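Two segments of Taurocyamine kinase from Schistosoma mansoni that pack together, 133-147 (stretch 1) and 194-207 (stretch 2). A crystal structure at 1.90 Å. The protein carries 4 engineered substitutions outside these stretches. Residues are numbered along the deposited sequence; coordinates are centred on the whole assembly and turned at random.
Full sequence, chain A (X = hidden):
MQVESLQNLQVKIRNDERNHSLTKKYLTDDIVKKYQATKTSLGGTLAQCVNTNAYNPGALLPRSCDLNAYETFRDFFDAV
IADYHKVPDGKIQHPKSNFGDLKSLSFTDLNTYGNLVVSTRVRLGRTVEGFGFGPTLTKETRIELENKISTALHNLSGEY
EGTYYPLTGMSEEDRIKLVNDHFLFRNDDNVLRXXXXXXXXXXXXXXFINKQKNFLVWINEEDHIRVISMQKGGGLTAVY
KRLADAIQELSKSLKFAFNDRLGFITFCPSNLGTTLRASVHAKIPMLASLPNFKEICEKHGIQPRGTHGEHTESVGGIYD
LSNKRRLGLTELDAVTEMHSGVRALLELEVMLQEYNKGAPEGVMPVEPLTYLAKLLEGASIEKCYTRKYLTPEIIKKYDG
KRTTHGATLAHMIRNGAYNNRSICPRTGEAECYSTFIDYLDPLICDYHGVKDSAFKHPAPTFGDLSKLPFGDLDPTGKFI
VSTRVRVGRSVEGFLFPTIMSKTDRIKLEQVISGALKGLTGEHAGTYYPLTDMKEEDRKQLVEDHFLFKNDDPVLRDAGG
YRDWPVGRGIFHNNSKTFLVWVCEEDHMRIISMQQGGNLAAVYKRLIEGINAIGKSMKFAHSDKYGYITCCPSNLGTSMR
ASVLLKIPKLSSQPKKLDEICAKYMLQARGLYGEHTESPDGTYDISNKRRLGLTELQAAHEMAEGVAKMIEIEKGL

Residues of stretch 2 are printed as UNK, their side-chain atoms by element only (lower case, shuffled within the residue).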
# COMPACT_ATOMS: atom_id res chain seq x y z
N PHE A 133 1.87 -34.74 -9.47
CA PHE A 133 2.74 -33.61 -9.71
C PHE A 133 4.17 -34.04 -9.39
O PHE A 133 4.39 -35.20 -9.07
CB PHE A 133 2.32 -32.40 -8.85
CG PHE A 133 0.99 -31.79 -9.25
CD1 PHE A 133 0.63 -31.69 -10.59
CD2 PHE A 133 0.10 -31.34 -8.28
CE1 PHE A 133 -0.60 -31.13 -10.95
CE2 PHE A 133 -1.12 -30.78 -8.62
CZ PHE A 133 -1.48 -30.66 -9.95
N GLY A 134 5.12 -33.10 -9.47
CA GLY A 134 6.52 -33.33 -9.15
C GLY A 134 6.84 -34.41 -8.12
O GLY A 134 7.60 -35.34 -8.42
N PRO A 135 6.28 -34.29 -6.90
CA PRO A 135 6.59 -35.21 -5.79
C PRO A 135 6.07 -36.63 -5.95
O PRO A 135 6.54 -37.52 -5.26
CB PRO A 135 5.92 -34.54 -4.58
CG PRO A 135 5.85 -33.09 -4.94
CD PRO A 135 5.53 -33.12 -6.41
N THR A 136 5.10 -36.85 -6.84
CA THR A 136 4.47 -38.16 -6.91
C THR A 136 4.61 -38.84 -8.27
O THR A 136 4.25 -40.01 -8.41
CB THR A 136 2.94 -38.09 -6.55
OG1 THR A 136 2.33 -36.99 -7.24
CG2 THR A 136 2.73 -37.92 -5.04
N LEU A 137 5.11 -38.13 -9.27
CA LEU A 137 5.39 -38.75 -10.57
C LEU A 137 6.57 -39.70 -10.47
O LEU A 137 7.45 -39.54 -9.63
CB LEU A 137 5.67 -37.67 -11.63
CG LEU A 137 4.44 -36.82 -11.95
CD1 LEU A 137 4.82 -35.45 -12.53
CD2 LEU A 137 3.54 -37.62 -12.91
N THR A 138 6.56 -40.72 -11.30
CA THR A 138 7.78 -41.50 -11.52
C THR A 138 8.46 -40.96 -12.77
O THR A 138 7.87 -40.16 -13.50
CB THR A 138 7.50 -42.99 -11.69
OG1 THR A 138 6.72 -43.17 -12.87
CG2 THR A 138 6.73 -43.54 -10.49
N LYS A 139 9.70 -41.39 -13.02
CA LYS A 139 10.35 -40.97 -14.25
C LYS A 139 9.51 -41.41 -15.44
O LYS A 139 9.31 -40.64 -16.39
CB LYS A 139 11.77 -41.52 -14.35
CG LYS A 139 12.49 -41.13 -15.64
CD LYS A 139 14.00 -41.27 -15.49
CE LYS A 139 14.70 -41.22 -16.83
NZ LYS A 139 16.17 -41.14 -16.62
N GLU A 140 8.99 -42.63 -15.36
CA GLU A 140 8.16 -43.17 -16.44
C GLU A 140 6.81 -42.47 -16.59
O GLU A 140 6.38 -42.16 -17.70
CB GLU A 140 7.94 -44.67 -16.23
CG GLU A 140 9.19 -45.52 -16.39
CD GLU A 140 8.89 -46.99 -16.23
OE1 GLU A 140 8.06 -47.51 -17.02
OE2 GLU A 140 9.45 -47.63 -15.31
N THR A 141 6.12 -42.19 -15.49
CA THR A 141 4.80 -41.58 -15.64
C THR A 141 4.90 -40.13 -16.15
O THR A 141 4.04 -39.68 -16.92
CB THR A 141 3.96 -41.63 -14.34
OG1 THR A 141 4.65 -40.96 -13.27
CG2 THR A 141 3.67 -43.07 -13.96
N ARG A 142 5.95 -39.40 -15.78
CA ARG A 142 6.09 -38.06 -16.31
C ARG A 142 6.26 -38.10 -17.84
O ARG A 142 5.69 -37.26 -18.55
CB ARG A 142 7.26 -37.34 -15.65
CG ARG A 142 7.40 -35.88 -16.04
CD ARG A 142 8.66 -35.26 -15.48
NE ARG A 142 8.64 -35.10 -14.03
CZ ARG A 142 9.22 -35.93 -13.16
NH1 ARG A 142 9.87 -37.01 -13.59
NH2 ARG A 142 9.15 -35.68 -11.85
N ILE A 143 7.02 -39.08 -18.33
CA ILE A 143 7.25 -39.22 -19.77
C ILE A 143 5.97 -39.69 -20.46
O ILE A 143 5.60 -39.19 -21.53
CB ILE A 143 8.44 -40.19 -20.07
CG1 ILE A 143 9.76 -39.57 -19.59
CG2 ILE A 143 8.53 -40.55 -21.56
CD1 ILE A 143 10.87 -40.56 -19.37
N GLU A 144 5.26 -40.64 -19.84
CA GLU A 144 3.95 -41.04 -20.39
C GLU A 144 2.99 -39.83 -20.52
O GLU A 144 2.27 -39.70 -21.52
CB GLU A 144 3.31 -42.14 -19.53
CG GLU A 144 3.97 -43.48 -19.70
CD GLU A 144 3.31 -44.56 -18.88
OE1 GLU A 144 2.65 -45.43 -19.47
OE2 GLU A 144 3.44 -44.52 -17.63
N LEU A 145 3.00 -38.95 -19.51
CA LEU A 145 2.19 -37.74 -19.52
C LEU A 145 2.63 -36.80 -20.65
O LEU A 145 1.79 -36.27 -21.40
CB LEU A 145 2.27 -37.04 -18.15
CG LEU A 145 1.53 -35.72 -17.95
CD1 LEU A 145 0.04 -35.88 -18.28
CD2 LEU A 145 1.74 -35.19 -16.53
N GLU A 146 3.94 -36.63 -20.78
CA GLU A 146 4.49 -35.82 -21.87
C GLU A 146 4.04 -36.35 -23.23
O GLU A 146 3.59 -35.57 -24.08
CB GLU A 146 6.03 -35.78 -21.80
CG GLU A 146 6.65 -34.92 -22.90
CD GLU A 146 8.12 -35.24 -23.16
OE1 GLU A 146 8.64 -36.23 -22.59
OE2 GLU A 146 8.78 -34.48 -23.90
N ASN A 147 4.14 -37.67 -23.43
CA ASN A 147 3.73 -38.29 -24.69
C ASN A 147 2.25 -38.06 -24.97
O ASN A 147 1.87 -37.70 -26.09
CB ASN A 147 4.00 -39.81 -24.68
CG ASN A 147 5.49 -40.15 -24.69
OD1 ASN A 147 6.34 -39.35 -25.08
ND2 ASN A 147 5.82 -41.35 -24.24
N UNK A 194 12.32 -27.00 -4.50
CA UNK A 194 12.09 -27.65 -3.20
C UNK A 194 10.68 -28.22 -3.03
O UNK A 194 10.38 -28.91 -2.04
c UNK A 194 12.41 -26.67 -2.09
o UNK A 194 14.69 -27.24 -2.42
o UNK A 194 14.28 -25.32 -1.47
c UNK A 194 13.89 -26.39 -1.98
N UNK A 195 9.82 -27.91 -3.99
CA UNK A 195 8.51 -28.53 -4.10
C UNK A 195 8.51 -29.75 -5.03
O UNK A 195 7.44 -30.29 -5.34
c UNK A 195 7.48 -27.50 -4.58
N UNK A 196 9.69 -30.18 -5.47
CA UNK A 196 9.83 -31.35 -6.33
C UNK A 196 9.68 -31.10 -7.83
O UNK A 196 9.46 -32.03 -8.60
N UNK A 197 9.80 -29.85 -8.25
CA UNK A 197 9.57 -29.51 -9.64
C UNK A 197 10.61 -29.94 -10.67
O UNK A 197 10.33 -29.94 -11.88
N UNK A 198 11.81 -30.29 -10.22
CA UNK A 198 12.88 -30.57 -11.18
C UNK A 198 13.41 -32.00 -11.07
O UNK A 198 14.51 -32.29 -11.51
c UNK A 198 14.03 -29.58 -10.99
c UNK A 198 12.40 -26.43 -12.37
c UNK A 198 13.63 -28.13 -11.18
c UNK A 198 12.75 -27.76 -12.19
c UNK A 198 14.13 -27.14 -10.34
c UNK A 198 12.92 -25.46 -11.52
c UNK A 198 13.79 -25.82 -10.51
o UNK A 198 12.58 -24.14 -11.68
N UNK A 199 12.62 -32.88 -10.46
CA UNK A 199 13.02 -34.26 -10.31
C UNK A 199 13.13 -34.92 -11.70
O UNK A 199 12.29 -34.68 -12.57
c UNK A 199 12.30 -36.51 -9.35
c UNK A 199 10.90 -34.84 -7.14
c UNK A 199 12.01 -35.00 -9.41
c UNK A 199 11.99 -34.35 -8.02
N UNK A 200 14.20 -35.69 -11.90
CA UNK A 200 14.51 -36.36 -13.17
C UNK A 200 14.70 -35.37 -14.32
O UNK A 200 14.41 -35.70 -15.47
o UNK A 200 11.89 -38.61 -12.20
c UNK A 200 13.09 -38.37 -12.47
c UNK A 200 13.41 -37.36 -13.56
o UNK A 200 14.03 -38.92 -11.88
N UNK A 201 15.19 -34.17 -14.00
CA UNK A 201 15.48 -33.13 -15.01
C UNK A 201 16.50 -33.66 -16.02
O UNK A 201 17.49 -34.25 -15.63
c UNK A 201 13.24 -28.48 -15.96
c UNK A 201 13.90 -29.55 -15.37
c UNK A 201 15.25 -29.75 -15.67
c UNK A 201 13.90 -27.61 -16.84
c UNK A 201 16.03 -31.87 -14.33
c UNK A 201 17.39 -30.37 -15.90
c UNK A 201 15.22 -27.78 -17.15
c UNK A 201 15.89 -28.85 -16.56
c UNK A 201 16.23 -30.71 -15.26
n UNK A 201 17.20 -29.25 -16.67
N UNK A 202 16.27 -33.44 -17.33
CA UNK A 202 15.20 -32.66 -17.94
C UNK A 202 14.15 -33.55 -18.58
O UNK A 202 13.44 -33.08 -19.45
c UNK A 202 15.95 -31.89 -19.01
c UNK A 202 17.27 -33.84 -18.35
c UNK A 202 16.91 -32.95 -19.54
N UNK A 203 14.05 -34.80 -18.16
CA UNK A 203 13.14 -35.74 -18.84
C UNK A 203 11.66 -35.41 -18.63
O UNK A 203 11.25 -34.82 -17.61
o UNK A 203 13.17 -37.33 -16.98
c UNK A 203 14.85 -37.61 -18.67
c UNK A 203 13.41 -37.20 -18.38
N UNK A 204 10.85 -35.82 -19.59
CA UNK A 204 9.41 -35.67 -19.46
C UNK A 204 8.92 -34.25 -19.68
O UNK A 204 7.76 -33.95 -19.42
N UNK A 205 9.80 -33.38 -20.16
CA UNK A 205 9.51 -31.96 -20.30
C UNK A 205 9.79 -31.45 -21.70
O UNK A 205 10.67 -31.95 -22.40
n UNK A 205 10.81 -32.41 -13.51
c UNK A 205 11.17 -32.45 -14.79
c UNK A 205 10.03 -31.54 -17.86
n UNK A 205 11.81 -33.50 -15.28
c UNK A 205 10.34 -31.16 -19.30
c UNK A 205 11.24 -31.34 -17.00
n UNK A 205 10.89 -31.42 -15.58
N UNK A 206 9.04 -30.43 -22.09
CA UNK A 206 9.29 -29.81 -23.38
C UNK A 206 8.47 -28.57 -23.63
O UNK A 206 7.67 -28.15 -22.77
N UNK A 207 8.68 -27.98 -24.80
CA UNK A 207 7.89 -26.82 -25.20
C UNK A 207 7.37 -26.98 -26.61
O UNK A 207 7.97 -27.67 -27.44
c UNK A 207 10.46 -24.11 -26.32
c UNK A 207 9.30 -25.29 -23.75
c UNK A 207 8.71 -25.49 -25.13
c UNK A 207 9.83 -25.48 -26.16
O HOH W 1 10.51 -38.03 -16.20
O HOH W 2 9.34 -32.99 -11.15
O HOH W 3 11.52 -37.27 -22.48

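Position 194 carries two side-chain carbons, the second bearing two oxygens, and lies out of reach of stretch 1; a carboxylate this short is Asp194. Position 195 has a single carbon, hence Ala195, and it is the backbone that makes contact, its O lying 3.2 Å from Pro135 CG. Position 196 has no side-chain atoms and is Gly196. Its phi of 86° and psi of 18° would jam a CB against the preceding carbonyl, and an ideal CB would also sit tightly, 3.2 Å from Pro135 CG. Its O receives a CA-H...O contact from Gly134 CA at 3.3 Å. Position 197, equally bare, is Gly197, although nothing on stretch 1 would oppose a CB.

Position 198 shows one carbon and a six-carbon ring bearing an oxygen: Tyr198, whose CA-to-CB bond points away and whose side chain makes no contact. Position 199 has four carbons, forked at the first, with one arm two carbons long. This is Ile199, whose CD1 lies 3.6 Å from Gly134 O. At position 200, two carbons, the second carrying two oxygens, make this Asp200; the oxygen 2.9 Å from Arg142 NH1 is OD2.

Fused five- and six-membered rings holding eight carbons and one nitrogen make position 201 Trp201, its CA-to-CB bond also pointing away. At position 202 three carbons close onto the backbone N, giving Pro202, preceded by a cis peptide bond. Position 203 has one carbon carrying an oxygen and a carbon: Thr203, with CG2 4.1 Å from Lys139 CE. Position 204 lacks a side chain and is Gly204; an ideal CB would clash with Arg142 CG at 2.6 Å, and the positive phi independently favours glycine. Position 205 runs through three carbons and a nitrogen to a carbon with two more nitrogens, so it is Arg205. Position 206, again bare, is Gly206. Position 207, out of reach, has four carbons, forked at the first, with one arm two carbons long: Ile207.

The contact centres on Arg142, which reaches from the helix into the loop. Its NH1 donates to Asp200 OD2 at 2.9 Å in a salt bridge near the guanidinium plane, while Ile199 O and Arg205 NH2 lie over one face. Arg142 NE and Arg205 NH2 are both donors, 3.5 Å apart; Arg205 instead uses NH2 to bond Ile199 O (2.9 Å) and Gly197 O (3.0 Å), bracing the loop. Water 1 joins Lys139 O, Arg142 NH1 and Thr203 OG1, water 2 links Arg142 NH2 to Gly196 O, and water 3 bridges Glu146 OE1 and Gly204 N. Gly204 lets the backbone approach the helix closely.

Stretch 2, residues 194-207: DAGGYIDWPTGRGI
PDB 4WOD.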